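Local coordinates for mandelate racemase / muconate lactonizing enzyme family protein (Agrobacterium tumefaciens, PDB 4DXK) that belongs to the mandelate racemase subgroup of the enolase superfamily, binds a metal ion in its barrel domain, and may act as a lyase or racemase on an undetermined substrate, at residues A[15-20]-A[354-359]; A[195-200]-A[230-235]. All blocks are in the same frame, centred on the assembly; numbering follows the deposited sequence. Where two conformers were deposited one is given.

Contact 1 of 2, residues A[15-20]-A[354-359]; sequences TNLLWV and RDLVTA
L17 and W19 of strand 17-24 meet L356, at the end of the short helix 353-356, in a buried and wholly apolar contact. Along 15-20 the first to touch is L17. One of its methyls, CD1, approaches CD1 of L356 to 4.4 Å, a loose methyl-to-methyl meeting at the margin of the contact. L17 also touches E33 and F35 of strand 30-35, and W352.

L18 turns to the other side of the sheet, where A38, V41 and E42 of helix 38-53 receive it, and W19 brings the strand back to L356. The six-membered half of the indole does the touching: CH2 lies 3.7 Å from CD2 of L356, and CZ2 lies 3.8 Å from CD1 of L356. Both methyls of the leucine come obliquely, from the same side of the indole plane, onto the outer CZ2-CH2 bond, and the two side chains cross at about a right angle. The tryptophan CG stands anti to its carbonyl carbon (chi1 -64°), and with chi2 at -83° the indole is turned broadside to the side-chain stem, its benzo half reaching L356. The pyrrole nitrogen is engaged elsewhere: NE1 hydrogen-bonds to OE1 of E33 on the neighbouring strand, which should limit rotation of the indole and keep its hydrocarbon end on the leucine. L356 in turn packs on F388, and the backbone of L356 is hydrogen-bonded to that of H381.

No hydrogen bond joins the two segments, and the nearest CA atoms, those of W19 and L356, are 10.4 Å apart, a gap spanned by side chains. Such packing is characteristic of the enolase superfamily, in which the antiparallel sheet of the N-terminal capping domain rests against the C-terminal barrel domain.

Contact 2 of 2, residues A[195-200]-A[230-235]; sequences SALEPF and AKALTP
One face of the F200 ring is covered by a methyl of L233, while the ring edge meets the carbonyl carbon of L197, one turn earlier in the same helix. The methyl, CD2 of L233, sits 3.7 Å from the centroid of the F200 ring and 15° off its normal, a CH-pi contact displaced slightly toward the rim. CG of L233 lies anti to its carbonyl carbon (chi1 -77°), carrying CD2 to this face although the CB bond does not aim at the other segment.

The same methyl also meets L197, whose CD2 lies 3.6 Å from CD2 of L233, so that one leucine branch is wedged between two side chains of the opposing helix. The other branch of L197 reaches the backbone of 230-235: its CD1 is 4.0 Å from O of A232 and 4.3 Å from CB of A232. T234 OG1 and T234 N both bond to K231 O, holding the backbone at K231-T234.

Helices 190-207 and 223-232 belong to consecutive beta-alpha units of the barrel, on either side of strand 212-216 in sequence. Beneath them, I173, I213 and V215 pack on F200, while A230 and K231 touch helix 253-259.

Overall arrangement
From the N terminus, the chain first lays down strand 17-24 in the antiparallel sheet of the N-terminal domain. It completes that domain and then runs through the barrel domain before helix 353-356 returns to the strand, where contact 1 closes a long loop of 333 intervening residues. Contact 2 is nested inside this loop and closes a much shorter one, in which strand 212-216 lies between the two helices. Contact 1 therefore joins domains, whereas contact 2 joins neighbouring helices within one domain. Their centres are 37 Å apart and their nearest atoms about 24 Å, without touching; contact 2 lies farther from the centre of the chain.

Contact 1 of 2, residues A[15-20]-A[354-359]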
loop_
_atom_site.group_PDB
_atom_site.type_symbol
_atom_site.label_atom_id
_atom_site.label_comp_id
_atom_site.label_asym_id
_atom_site.label_seq_id
_atom_site.Cartn_x
_atom_site.Cartn_y
_atom_site.Cartn_z
ATOM N N THR A 15 -11.426 31.127 35.673
ATOM C CA THR A 15 -12.098 29.862 35.968
ATOM C C THR A 15 -11.594 28.664 35.171
ATOM O O THR A 15 -11.908 27.527 35.524
ATOM C CB THR A 15 -13.629 29.950 35.787
ATOM O OG1 THR A 15 -13.922 30.370 34.451
ATOM C CG2 THR A 15 -14.238 30.925 36.785
ATOM N N ASN A 16 -10.827 28.892 34.105
ATOM C CA ASN A 16 -10.267 27.770 33.349
ATOM C C ASN A 16 -9.020 27.150 33.964
ATOM O O ASN A 16 -8.619 26.053 33.574
ATOM C CB ASN A 16 -9.972 28.170 31.905
ATOM C CG ASN A 16 -11.228 28.312 31.077
ATOM O OD1 ASN A 16 -12.158 27.520 31.207
ATOM N ND2 ASN A 16 -11.261 29.319 30.218
ATOM N N LEU A 17 -8.413 27.839 34.926
ATOM C CA LEU A 17 -7.136 27.397 35.468
ATOM C C LEU A 17 -7.260 26.468 36.669
ATOM O O LEU A 17 -8.121 26.660 37.536
ATOM C CB LEU A 17 -6.277 28.607 35.844
ATOM C CG LEU A 17 -5.506 29.196 34.663
ATOM C CD1 LEU A 17 -5.020 30.607 34.958
ATOM C CD2 LEU A 17 -4.331 28.309 34.296
ATOM N N LEU A 18 -6.381 25.477 36.731
ATOM C CA LEU A 18 -6.259 24.629 37.902
ATOM C C LEU A 18 -4.789 24.453 38.226
ATOM O O LEU A 18 -3.997 24.121 37.337
ATOM C CB LEU A 18 -6.879 23.250 37.644
ATOM C CG LEU A 18 -6.772 22.276 38.821
ATOM C CD1 LEU A 18 -7.590 22.775 40.000
ATOM C CD2 LEU A 18 -7.196 20.872 38.452
ATOM N N TRP A 19 -4.422 24.661 39.489
ATOM C CA TRP A 19 -3.090 24.297 39.969
ATOM C C TRP A 19 -3.169 23.057 40.839
ATOM O O TRP A 19 -4.127 22.866 41.605
ATOM C CB TRP A 19 -2.408 25.459 40.706
ATOM C CG TRP A 19 -2.181 26.580 39.769
ATOM C CD1 TRP A 19 -1.134 26.721 38.905
ATOM C CD2 TRP A 19 -3.065 27.674 39.516
ATOM N NE1 TRP A 19 -1.289 27.864 38.159
ATOM C CE2 TRP A 19 -2.475 28.462 38.505
ATOM C CE3 TRP A 19 -4.296 28.072 40.049
ATOM C CZ2 TRP A 19 -3.075 29.627 38.018
ATOM C CZ3 TRP A 19 -4.888 29.226 39.566
ATOM C CH2 TRP A 19 -4.277 29.991 38.565
ATOM N N VAL A 20 -2.164 22.203 40.697
ATOM C CA VAL A 20 -2.033 21.004 41.509
ATOM C C VAL A 20 -0.700 21.100 42.225
ATOM O O VAL A 20 0.350 21.260 41.586
ATOM C CB VAL A 20 -2.066 19.738 40.628
ATOM C CG1 VAL A 20 -1.789 18.481 41.458
ATOM C CG2 VAL A 20 -3.398 19.621 39.909
ATOM N N ARG A 354 1.757 37.752 36.624
ATOM C CA ARG A 354 2.726 38.186 37.630
ATOM C C ARG A 354 2.151 38.219 39.041
ATOM O O ARG A 354 2.895 38.353 40.017
ATOM C CB ARG A 354 3.338 39.543 37.265
ATOM C CG ARG A 354 2.361 40.703 37.244
ATOM C CD ARG A 354 3.090 42.019 36.990
ATOM N NE ARG A 354 2.185 43.093 36.593
ATOM C CZ ARG A 354 2.576 44.332 36.307
ATOM N NH1 ARG A 354 3.861 44.661 36.387
ATOM N NH2 ARG A 354 1.681 45.244 35.949
ATOM N N ASP A 355 0.829 38.110 39.149
ATOM C CA ASP A 355 0.171 38.081 40.449
ATOM C C ASP A 355 -0.059 36.661 40.944
ATOM O O ASP A 355 -0.348 36.449 42.122
ATOM C CB ASP A 355 -1.165 38.815 40.380
ATOM C CG ASP A 355 -0.995 40.270 40.070
ATOM O OD1 ASP A 355 0.072 40.800 40.433
ATOM O OD2 ASP A 355 -1.905 40.870 39.461
ATOM N N LEU A 356 0.060 35.700 40.036
ATOM C CA LEU A 356 -0.206 34.307 40.358
ATOM C C LEU A 356 1.040 33.581 40.853
ATOM O O LEU A 356 0.951 32.680 41.698
ATOM C CB LEU A 356 -0.756 33.585 39.129
ATOM C CG LEU A 356 -2.191 33.907 38.718
ATOM C CD1 LEU A 356 -2.490 33.323 37.348
ATOM C CD2 LEU A 356 -3.165 33.364 39.754
ATOM N N VAL A 357 2.197 33.951 40.310
ATOM C CA VAL A 357 3.433 33.221 40.579
ATOM C C VAL A 357 4.578 34.163 40.927
ATOM O O VAL A 357 4.491 35.365 40.689
ATOM C CB VAL A 357 3.835 32.335 39.387
ATOM C CG1 VAL A 357 2.823 31.201 39.188
ATOM C CG2 VAL A 357 3.952 33.178 38.125
ATOM N N THR A 358 5.654 33.609 41.479
ATOM C CA THR A 358 6.750 34.414 42.019
ATOM C C THR A 358 7.737 34.909 40.968
ATOM O O THR A 358 8.479 35.864 41.208
ATOM C CB THR A 358 7.553 33.626 43.055
ATOM O OG1 THR A 358 7.983 32.387 42.474
ATOM C CG2 THR A 358 6.711 33.350 44.295
ATOM N N ALA A 359 7.760 34.255 39.815
ATOM C CA ALA A 359 8.677 34.616 38.743
ATOM C C ALA A 359 8.113 34.092 37.441
ATOM O O ALA A 359 7.308 33.160 37.439
ATOM C CB ALA A 359 10.059 34.031 38.993
#

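Contact 2 of 2, residues A[195-200]-A[230-235]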
loop_
_atom_site.group_PDB
_atom_site.type_symbol
_atom_site.label_atom_id
_atom_site.label_comp_id
_atom_site.label_asym_id
_atom_site.label_seq_id
_atom_site.Cartn_x
_atom_site.Cartn_y
_atom_site.Cartn_z
ATOM N N SER A 195 -13.278 37.713 2.522
ATOM C CA SER A 195 -13.206 38.589 3.686
ATOM C C SER A 195 -12.186 38.092 4.704
ATOM O O SER A 195 -11.440 38.888 5.279
ATOM C CB SER A 195 -14.576 38.720 4.341
ATOM O OG SER A 195 -15.489 39.339 3.456
ATOM N N ALA A 196 -12.150 36.782 4.923
ATOM C CA ALA A 196 -11.218 36.202 5.885
ATOM C C ALA A 196 -9.757 36.261 5.414
ATOM O O ALA A 196 -8.837 36.158 6.229
ATOM C CB ALA A 196 -11.625 34.781 6.212
ATOM N N LEU A 197 -9.543 36.440 4.111
ATOM C CA LEU A 197 -8.188 36.566 3.576
ATOM C C LEU A 197 -7.622 37.975 3.752
ATOM O O LEU A 197 -6.408 38.171 3.664
ATOM C CB LEU A 197 -8.152 36.170 2.101
ATOM C CG LEU A 197 -8.436 34.706 1.779
ATOM C CD1 LEU A 197 -8.491 34.499 0.273
ATOM C CD2 LEU A 197 -7.382 33.806 2.402
ATOM N N GLU A 198 -8.486 38.951 3.995
ATOM C CA GLU A 198 -8.030 40.335 4.101
ATOM C C GLU A 198 -6.936 40.619 5.148
ATOM O O GLU A 198 -6.029 41.398 4.872
ATOM C CB GLU A 198 -9.225 41.278 4.240
ATOM C CG GLU A 198 -10.089 41.303 2.978
ATOM C CD GLU A 198 -11.108 42.424 2.968
ATOM O OE1 GLU A 198 -11.728 42.677 4.022
ATOM O OE2 GLU A 198 -11.287 43.048 1.903
ATOM N N PRO A 199 -6.993 39.982 6.337
ATOM C CA PRO A 199 -5.878 40.220 7.264
ATOM C C PRO A 199 -4.521 39.802 6.694
ATOM O O PRO A 199 -3.516 40.442 6.998
ATOM C CB PRO A 199 -6.232 39.341 8.466
ATOM C CG PRO A 199 -7.715 39.235 8.427
ATOM C CD PRO A 199 -8.087 39.227 6.977
ATOM N N PHE A 200 -4.491 38.730 5.907
ATOM C CA PHE A 200 -3.242 38.293 5.295
ATOM C C PHE A 200 -2.727 39.350 4.315
ATOM O O PHE A 200 -1.532 39.660 4.291
ATOM C CB PHE A 200 -3.435 36.946 4.599
ATOM C CG PHE A 200 -3.848 35.845 5.534
ATOM C CD1 PHE A 200 -2.897 35.087 6.198
ATOM C CD2 PHE A 200 -5.192 35.586 5.767
ATOM C CE1 PHE A 200 -3.280 34.080 7.073
ATOM C CE2 PHE A 200 -5.578 34.585 6.639
ATOM C CZ PHE A 200 -4.626 33.832 7.292
ATOM N N ALA A 230 -7.372 26.090 2.474
ATOM C CA ALA A 230 -5.932 25.868 2.368
ATOM C C ALA A 230 -5.421 26.342 1.011
ATOM O O ALA A 230 -4.426 27.067 0.933
ATOM C CB ALA A 230 -5.594 24.402 2.576
ATOM N N LYS A 231 -6.091 25.923 -0.057
ATOM C CA LYS A 231 -5.684 26.331 -1.403
ATOM C C LYS A 231 -5.737 27.847 -1.567
ATOM O O LYS A 231 -4.825 28.458 -2.145
ATOM C CB LYS A 231 -6.550 25.655 -2.466
ATOM C CG LYS A 231 -6.372 24.150 -2.516
ATOM C CD LYS A 231 -6.984 23.537 -3.768
ATOM C CE LYS A 231 -8.481 23.746 -3.823
ATOM N NZ LYS A 231 -9.054 23.326 -5.143
ATOM N N ALA A 232 -6.785 28.464 -1.032
ATOM C CA ALA A 232 -6.958 29.908 -1.148
ATOM C C ALA A 232 -5.870 30.693 -0.411
ATOM O O ALA A 232 -5.634 31.868 -0.715
ATOM C CB ALA A 232 -8.337 30.316 -0.643
ATOM N N LEU A 233 -5.215 30.062 0.558
ATOM C CA LEU A 233 -4.175 30.741 1.326
ATOM C C LEU A 233 -2.823 30.763 0.626
ATOM O O LEU A 233 -1.903 31.443 1.086
ATOM C CB LEU A 233 -4.030 30.108 2.713
ATOM C CG LEU A 233 -5.124 30.523 3.693
ATOM C CD1 LEU A 233 -5.210 29.561 4.861
ATOM C CD2 LEU A 233 -4.875 31.945 4.192
ATOM N N THR A 234 -2.704 30.035 -0.478
ATOM C CA THR A 234 -1.437 29.910 -1.201
ATOM C C THR A 234 -0.688 31.235 -1.457
ATOM O O THR A 234 0.518 31.296 -1.214
ATOM C CB THR A 234 -1.615 29.129 -2.526
ATOM O OG1 THR A 234 -2.167 27.836 -2.244
ATOM C CG2 THR A 234 -0.287 28.955 -3.243
ATOM N N PRO A 235 -1.384 32.298 -1.916
ATOM C CA PRO A 235 -0.631 33.517 -2.254
ATOM C C PRO A 235 0.011 34.213 -1.056
ATOM O O PRO A 235 0.810 35.124 -1.260
ATOM C CB PRO A 235 -1.699 34.442 -2.854
ATOM C CG PRO A 235 -2.806 33.549 -3.277
ATOM C CD PRO A 235 -2.806 32.415 -2.295
#